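Local coordinates for protein PnpC (Pseudomonas putida, PDB 3N9T) that catalyses the intradiol ring cleavage of hydroxyquinol, probably with the ferric iron it binds, and also carries bound phospholipid, at residues 64-67 and 71-74. Numbering follows the deposited sequence.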
loop_
_atom_site.group_PDB
_atom_site.type_symbol
_atom_site.label_atom_id
_atom_site.label_comp_id
_atom_site.label_asym_id
_atom_site.label_seq_id
_atom_site.Cartn_x
_atom_site.Cartn_y
_atom_site.Cartn_z
ATOM N N GLY A 64 6.519 2.194 -5.908
ATOM C CA GLY A 64 6.030 1.824 -7.243
ATOM C C GLY A 64 6.981 2.300 -8.347
ATOM O O GLY A 64 7.262 1.539 -9.294
ATOM N N GLN A 65 7.508 3.521 -8.209
ATOM C CA GLN A 65 8.390 4.090 -9.237
ATOM C C GLN A 65 9.728 3.378 -9.353
ATOM O O GLN A 65 10.345 3.447 -10.427
ATOM C CB GLN A 65 8.655 5.574 -8.976
ATOM C CG GLN A 65 7.454 6.444 -9.318
ATOM C CD GLN A 65 7.383 6.750 -10.809
ATOM O OE1 GLN A 65 8.399 7.113 -11.427
ATOM N NE2 GLN A 65 6.185 6.621 -11.393
ATOM N N LYS A 66 10.166 2.725 -8.259
ATOM C CA LYS A 66 11.424 1.923 -8.217
ATOM C C LYS A 66 11.286 0.577 -8.921
ATOM O O LYS A 66 12.288 -0.144 -9.153
ATOM C CB LYS A 66 11.881 1.690 -6.763
ATOM C CG LYS A 66 13.382 1.265 -6.596
ATOM C CD LYS A 66 14.333 2.441 -6.803
ATOM C CE LYS A 66 15.759 1.927 -6.852
ATOM N NZ LYS A 66 16.675 3.133 -6.731
ATOM N N CYS A 67 10.054 0.196 -9.223
ATOM C CA CYS A 67 9.832 -1.040 -9.932
ATOM C C CYS A 67 10.113 -0.760 -11.429
ATOM O O CYS A 67 9.568 0.174 -11.993
ATOM C CB CYS A 67 8.404 -1.552 -9.695
ATOM S SG CYS A 67 8.001 -1.920 -7.963
ATOM N N VAL A 71 14.282 -6.122 -13.501
ATOM C CA VAL A 71 15.125 -6.837 -12.559
ATOM C C VAL A 71 14.818 -6.429 -11.111
ATOM O O VAL A 71 15.393 -6.979 -10.181
ATOM C CB VAL A 71 16.619 -6.503 -12.846
ATOM C CG1 VAL A 71 17.087 -7.149 -14.185
ATOM C CG2 VAL A 71 16.866 -4.942 -12.839
ATOM N N ARG A 72 13.922 -5.457 -10.935
ATOM C CA ARG A 72 13.694 -4.883 -9.608
ATOM C C ARG A 72 12.193 -4.737 -9.321
ATOM O O ARG A 72 11.464 -3.993 -10.017
ATOM C CB ARG A 72 14.428 -3.525 -9.475
ATOM C CG ARG A 72 14.338 -2.898 -8.074
ATOM C CD ARG A 72 15.090 -3.714 -7.052
ATOM N NE ARG A 72 15.135 -2.923 -5.828
ATOM C CZ ARG A 72 16.119 -2.089 -5.517
ATOM N NH1 ARG A 72 17.187 -1.987 -6.335
ATOM N NH2 ARG A 72 16.062 -1.395 -4.389
ATOM N N GLN A 73 11.749 -5.417 -8.272
ATOM C CA GLN A 73 10.366 -5.274 -7.884
ATOM C C GLN A 73 10.382 -4.794 -6.428
ATOM O O GLN A 73 10.476 -5.602 -5.501
ATOM C CB GLN A 73 9.660 -6.625 -8.050
ATOM C CG GLN A 73 8.348 -6.577 -8.834
ATOM C CD GLN A 73 7.379 -5.562 -8.267
ATOM O OE1 GLN A 73 6.489 -5.049 -8.992
ATOM N NE2 GLN A 73 7.547 -5.235 -6.977
ATOM N N GLU A 74 10.281 -3.484 -6.233
ATOM C CA GLU A 74 10.426 -2.907 -4.893
ATOM C C GLU A 74 9.175 -3.233 -4.061
ATOM O O GLU A 74 9.251 -3.316 -2.827
ATOM C CB GLU A 74 10.637 -1.380 -4.950
ATOM C CG GLU A 74 11.123 -0.759 -3.573
ATOM C CD GLU A 74 12.598 -1.032 -3.224
ATOM O OE1 GLU A 74 13.205 -1.866 -3.915
ATOM O OE2 GLU A 74 13.157 -0.429 -2.272
#
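C67 and Q73 bring the two backbones closest, CA to CA 4.7 Å, where the chain doubles back after helix 50-65; no hydrogen bond joins the segments, though C67 CA makes a CA-H...O contact with R72 O at 3.4 Å. Beside it, C67 SG lies 3.3 Å from E74 N and also touches E74 CB. K66 packs its CB against E74 CB at 3.8 Å, then runs on so that its CG and CE pass over one face of the R72 guanidinium. That group turns its NE/NH2 side to E74: R72 NE and R72 NH2 both reach E74 OE1, each at 2.9 Å, in a salt bridge with the oxygen close to the guanidinium plane. R72 CG stands anti to the backbone N (chi1 -175°) and a bend at chi2 turns the chain toward E74. With an alanine in its place, E74 OE1 would probably lose its charged mate and the K66 methylenes the face they pack on. D199 takes both cations, R72 NH2 through its carboxylate and K66 NZ through its carbonyl. Q73 sits at the N-cap position of helix 74-81, so this is the short turn between consecutive helices of the catechol dioxygenase N-terminal region, joined to helix 201-209 where K66 and E74 touch P201.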